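Local coordinates for xylose isomerase domain protein (Alicyclobacillus acidocaldarius subsp. acidocaldarius, PDB 3U0H) that probably acts as an isomerase and folds as a xylose isomerase-like TIM barrel, at residues 203-207 with 246-251; 222-226 with 268-272. All blocks are in the same frame, centred on the assembly; numbering follows the deposited sequence.

Contact 1. Residues 203-207 with 246-251; sequences YVHIN and PVAAEV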
loop_
_atom_site.group_PDB
_atom_site.type_symbol
_atom_site.label_atom_id
_atom_site.label_comp_id
_atom_site.label_asym_id
_atom_site.label_seq_id
_atom_site.Cartn_x
_atom_site.Cartn_y
_atom_site.Cartn_z
ATOM N N TYR A 203 16.127 -18.287 -5.200
ATOM C CA TYR A 203 17.381 -18.690 -5.760
ATOM C C TYR A 203 17.988 -19.727 -4.820
ATOM O O TYR A 203 17.634 -19.809 -3.663
ATOM C CB TYR A 203 18.272 -17.434 -5.978
ATOM C CG TYR A 203 19.624 -17.609 -6.692
ATOM C CD1 TYR A 203 19.721 -18.308 -7.887
ATOM C CD2 TYR A 203 20.791 -17.023 -6.180
ATOM C CE1 TYR A 203 20.945 -18.476 -8.515
ATOM C CE2 TYR A 203 22.031 -17.144 -6.832
ATOM C CZ TYR A 203 22.095 -17.877 -7.990
ATOM O OH TYR A 203 23.297 -18.040 -8.656
ATOM N N VAL A 204 18.853 -20.565 -5.357
ATOM C CA VAL A 204 19.282 -21.744 -4.655
ATOM C C VAL A 204 20.785 -21.894 -4.753
ATOM O O VAL A 204 21.376 -21.678 -5.826
ATOM C CB VAL A 204 18.576 -22.978 -5.235
ATOM C CG1 VAL A 204 19.125 -24.250 -4.600
ATOM C CG2 VAL A 204 17.067 -22.820 -5.022
ATOM N N HIS A 205 21.420 -22.191 -3.619
ATOM C CA HIS A 205 22.824 -22.566 -3.607
ATOM C C HIS A 205 22.950 -24.000 -3.180
ATOM O O HIS A 205 22.253 -24.450 -2.254
ATOM C CB HIS A 205 23.629 -21.749 -2.604
ATOM C CG HIS A 205 23.832 -20.293 -2.950
ATOM N ND1 HIS A 205 24.232 -19.396 -2.022
ATOM C CD2 HIS A 205 23.690 -19.595 -4.127
ATOM C CE1 HIS A 205 24.363 -18.184 -2.592
ATOM N NE2 HIS A 205 24.009 -18.304 -3.876
ATOM N N ILE A 206 23.917 -24.689 -3.805
ATOM C CA ILE A 206 24.339 -26.032 -3.433
ATOM C C ILE A 206 25.882 -26.140 -3.119
ATOM O O ILE A 206 26.673 -25.356 -3.605
ATOM C CB ILE A 206 23.843 -27.000 -4.542
ATOM C CG1 ILE A 206 23.765 -28.428 -4.015
ATOM C CG2 ILE A 206 24.654 -26.843 -5.817
ATOM C CD1 ILE A 206 22.879 -29.360 -4.816
ATOM N N ASN A 207 26.282 -27.113 -2.290
ATOM C CA ASN A 207 27.667 -27.256 -1.735
ATOM C C ASN A 207 27.604 -28.414 -0.749
ATOM O O ASN A 207 26.558 -29.084 -0.650
ATOM C CB ASN A 207 28.156 -25.960 -1.027
ATOM C CG ASN A 207 27.053 -25.354 -0.186
ATOM O OD1 ASN A 207 26.535 -26.038 0.714
ATOM N ND2 ASN A 207 26.584 -24.158 -0.562
ATOM N N PRO A 246 17.917 -21.850 -11.606
ATOM C CA PRO A 246 19.321 -22.179 -11.438
ATOM C C PRO A 246 19.682 -22.580 -10.045
ATOM O O PRO A 246 19.162 -22.020 -9.041
ATOM C CB PRO A 246 20.031 -20.855 -11.764
ATOM C CG PRO A 246 19.000 -19.798 -11.515
ATOM C CD PRO A 246 17.751 -20.450 -12.032
ATOM N N VAL A 247 20.586 -23.530 -9.997
ATOM C CA VAL A 247 21.186 -24.002 -8.760
ATOM C C VAL A 247 22.679 -23.772 -8.844
ATOM O O VAL A 247 23.394 -24.457 -9.596
ATOM C CB VAL A 247 20.887 -25.484 -8.603
ATOM C CG1 VAL A 247 21.521 -26.061 -7.367
ATOM C CG2 VAL A 247 19.366 -25.723 -8.647
ATOM N N ALA A 248 23.162 -22.814 -8.051
ATOM C CA ALA A 248 24.575 -22.423 -8.110
ATOM C C ALA A 248 25.419 -23.091 -7.062
ATOM O O ALA A 248 25.041 -23.131 -5.892
ATOM C CB ALA A 248 24.704 -20.939 -7.974
ATOM N N ALA A 249 26.579 -23.598 -7.471
ATOM C CA ALA A 249 27.531 -24.180 -6.523
ATOM C C ALA A 249 28.389 -23.069 -5.911
ATOM O O ALA A 249 29.488 -22.780 -6.415
ATOM C CB ALA A 249 28.396 -25.210 -7.203
ATOM N N GLU A 250 27.866 -22.423 -4.867
ATOM C CA GLU A 250 28.638 -21.449 -4.037
ATOM C C GLU A 250 29.493 -22.238 -3.035
ATOM O O GLU A 250 28.977 -22.723 -2.015
ATOM C CB GLU A 250 27.749 -20.423 -3.295
ATOM C CG GLU A 250 28.580 -19.325 -2.551
ATOM C CD GLU A 250 27.778 -18.240 -1.817
ATOM O OE1 GLU A 250 27.071 -18.519 -0.816
ATOM O OE2 GLU A 250 27.899 -17.058 -2.214
ATOM N N VAL A 251 30.785 -22.385 -3.351
ATOM C CA VAL A 251 31.707 -23.158 -2.517
ATOM C C VAL A 251 32.734 -22.208 -1.923
ATOM O O VAL A 251 33.848 -22.128 -2.421
ATOM C CB VAL A 251 32.338 -24.322 -3.297
ATOM C CG1 VAL A 251 33.318 -25.080 -2.424
ATOM C CG2 VAL A 251 31.234 -25.265 -3.785
#

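Contact 2. Residues 222-226 with 268-272; sequences LLPGD and VRERL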
loop_
_atom_site.group_PDB
_atom_site.type_symbol
_atom_site.label_atom_id
_atom_site.label_comp_id
_atom_site.label_asym_id
_atom_site.label_seq_id
_atom_site.Cartn_x
_atom_site.Cartn_y
_atom_site.Cartn_z
ATOM N N LEU A 222 32.876 -27.424 0.647
ATOM C CA LEU A 222 33.359 -28.445 -0.284
ATOM C C LEU A 222 32.455 -28.431 -1.537
ATOM O O LEU A 222 31.365 -27.800 -1.555
ATOM C CB LEU A 222 33.318 -29.794 0.407
ATOM C CG LEU A 222 34.304 -30.120 1.529
ATOM C CD1 LEU A 222 34.231 -31.612 1.846
ATOM C CD2 LEU A 222 35.742 -29.747 1.176
ATOM N N LEU A 223 32.935 -29.096 -2.579
ATOM C CA LEU A 223 32.201 -29.250 -3.812
ATOM C C LEU A 223 31.000 -30.101 -3.578
ATOM O O LEU A 223 31.119 -31.117 -2.887
ATOM C CB LEU A 223 33.029 -29.982 -4.848
ATOM C CG LEU A 223 34.363 -29.347 -5.221
ATOM C CD1 LEU A 223 35.014 -30.163 -6.363
ATOM C CD2 LEU A 223 34.137 -27.874 -5.570
ATOM N N PRO A 224 29.855 -29.740 -4.203
ATOM C CA PRO A 224 28.669 -30.608 -4.101
ATOM C C PRO A 224 29.036 -32.082 -4.282
ATOM O O PRO A 224 29.716 -32.436 -5.253
ATOM C CB PRO A 224 27.798 -30.147 -5.256
ATOM C CG PRO A 224 28.227 -28.740 -5.505
ATOM C CD PRO A 224 29.697 -28.725 -5.258
ATOM N N GLY A 225 28.633 -32.918 -3.327
ATOM C CA GLY A 225 28.943 -34.328 -3.381
ATOM C C GLY A 225 30.275 -34.828 -2.802
ATOM O O GLY A 225 30.507 -36.034 -2.790
ATOM N N ASP A 226 31.160 -33.965 -2.317
ATOM C CA ASP A 226 32.358 -34.484 -1.598
ATOM C C ASP A 226 32.138 -34.658 -0.065
ATOM O O ASP A 226 33.023 -35.052 0.654
ATOM C CB ASP A 226 33.552 -33.597 -1.892
ATOM C CG ASP A 226 34.009 -33.674 -3.354
ATOM O OD1 ASP A 226 33.795 -34.716 -4.004
ATOM O OD2 ASP A 226 34.618 -32.695 -3.854
ATOM N N VAL A 268 31.227 -30.504 -11.445
ATOM C CA VAL A 268 30.048 -30.168 -10.627
ATOM C C VAL A 268 28.770 -30.050 -11.508
ATOM O O VAL A 268 27.682 -30.415 -11.075
ATOM C CB VAL A 268 30.332 -28.874 -9.802
ATOM C CG1 VAL A 268 29.087 -28.396 -9.032
ATOM C CG2 VAL A 268 31.513 -29.099 -8.879
ATOM N N ARG A 269 28.900 -29.529 -12.733
ATOM C CA ARG A 269 27.794 -29.556 -13.717
ATOM C C ARG A 269 27.249 -30.972 -13.855
ATOM O O ARG A 269 26.050 -31.139 -13.774
ATOM C CB ARG A 269 28.223 -29.143 -15.136
ATOM C CG ARG A 269 27.140 -28.418 -15.893
ATOM C CD ARG A 269 26.807 -28.944 -17.262
ATOM N NE ARG A 269 27.981 -29.324 -17.993
ATOM C CZ ARG A 269 28.267 -30.537 -18.453
ATOM N NH1 ARG A 269 29.420 -30.704 -19.060
ATOM N NH2 ARG A 269 27.451 -31.567 -18.316
ATOM N N GLU A 270 28.159 -31.930 -14.116
ATOM C CA GLU A 270 27.850 -33.373 -14.196
ATOM C C GLU A 270 27.266 -33.858 -12.914
ATOM O O GLU A 270 26.272 -34.533 -12.888
ATOM C CB GLU A 270 29.091 -34.227 -14.457
ATOM C CG GLU A 270 29.506 -34.288 -15.909
ATOM C CD GLU A 270 30.971 -34.729 -16.117
ATOM O OE1 GLU A 270 31.561 -35.471 -15.268
ATOM O OE2 GLU A 270 31.541 -34.292 -17.144
ATOM N N ARG A 271 27.909 -33.522 -11.826
ATOM C CA ARG A 271 27.380 -33.944 -10.566
ATOM C C ARG A 271 25.967 -33.409 -10.279
ATOM O O ARG A 271 25.129 -34.126 -9.744
ATOM C CB ARG A 271 28.340 -33.552 -9.491
ATOM C CG ARG A 271 29.550 -34.461 -9.469
ATOM C CD ARG A 271 30.424 -34.053 -8.300
ATOM N NE ARG A 271 31.621 -34.858 -8.080
ATOM C CZ ARG A 271 32.343 -34.789 -6.968
ATOM N NH1 ARG A 271 31.988 -33.957 -5.983
ATOM N NH2 ARG A 271 33.447 -35.515 -6.854
ATOM N N LEU A 272 25.694 -32.174 -10.663
ATOM C CA LEU A 272 24.385 -31.571 -10.368
ATOM C C LEU A 272 23.301 -32.056 -11.319
ATOM O O LEU A 272 22.183 -32.245 -10.892
ATOM C CB LEU A 272 24.449 -30.033 -10.389
ATOM C CG LEU A 272 25.272 -29.426 -9.254
ATOM C CD1 LEU A 272 25.049 -27.928 -9.175
ATOM C CD2 LEU A 272 24.959 -30.124 -7.934
#

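Contact 1. Residues 203-207 with 246-251
Glu250 lays its CB over one face of the His205 imidazole, a CH-pi contact 3.9 Å from CB to the ring centroid and 13° off the ring normal. On the Tyr203 phenol, CG of Pro246 sits at the edge near the ring plane, 3.8 Å from CE1. These groups hang from two neighbouring parallel strands of a TIM barrel, 201-206 and 246-249, which helix 231-241 joins as a beta-alpha-beta unit; the short strand axes approach to 4.5 Å at an angle of 35°. Parallel pairing is clearest at His205 and Ala248, where Ala248 N gives a nearly straight hydrogen bond to Val204 O and Ala248 O receives one from Ile206 N at 2.8 Å, flanking His205 in the alternating pattern expected of parallel strands. Tyr203, His205 and Ala248 lie on the barrel's inner side: the phenol reaches across to bring OH within 3.3 Å of Ala248 CB, while that hydroxyl bonds to Asp34. The carboxylate of Glu250 stands well tilted from the imidazole plane, with OE1 3.2 Å from His205 ND1, but the angle is too poor for a hydrogen bond, and ND1 is bonded to Asp179 instead. Val204, Ile206 and Val247 face outward, where helix 231-241 covers the first two through Phe234, Leu238, Leu231 and Leu235. CG2 of Ile206 meets Val247 CG1 at 3.6 Å. Past the strands, Asn207 holds its CG between its backbone N and carbonyl carbon (chi1 42°), which turns the amide back across the gap. ND2 then bonds Asp179 OD1 and also Glu250 O, 3.1 Å from ND2, the carbonyl oxygen tilted out of the Asn207 amide plane.

Contact 2. Residues 222-226 with 268-272
Arg271 reaches from helix 261-280 to the type II beta turn Leu223-Asp226, and its guanidinium grips the turn at two points. With CG beside the backbone N (chi1 -75°) and the chain extended from CG to NE, the head group is carried out to the turn. Arg271 NH1 donates to Pro224 O at 2.8 Å, the acceptor lying in the guanidinium plane. Asp226 OD1 takes a second, weak bond from Arg271 NH1 at 2.8 Å and another from Arg271 NH2 at 3.0 Å, the latter on its syn side; this forked salt bridge joins two planes nearly perpendicular, 86° apart. Replacing Arg271 by a leucine would probably leave the Asp226 carboxylate without its cationic mate and the Pro224 carbonyl without this donor. Beneath the polar grip, the Pro224 ring crosses Val268 at about a right angle: CG lies 3.6 Å from Val268 CG1. On the next helical turn Leu272 brings CD2 to 3.9 Å from Pro224 CB. Gly225, with a positive phi, takes the third position of the turn, where a CB would collide with the carbonyl oxygen of Pro224. This packing belongs to a TIM barrel, joining a beta-alpha loop to the barrel's last helix.

In the fold
Contact 1 and contact 2 have centres 10 Å apart and form successive layers of one sector of the barrel, from its interior to its outer helix. Their segments alternate along the chain, because the loop carrying 222-226 lies between strands 201-206 and 246-249, and helix 261-280 follows the latter. Side chains join them where Ile206 CG2 lies 3.6 Å from Leu272 CD1 and Ala249 CB 3.7 Å from Val268 CG1, while Val251 CG2 packs 3.4 Å from the backbone oxygen Leu222 O. Contact 1 borders the interior, where a bound 1,2-ethanediol, probably from crystallisation, sits about 4 Å from the Tyr203 side chain and may mark a pocket. Contact 2 lies farther out: its centre is about 17 Å from the centre of the chain, that of contact 1 about 7 Å.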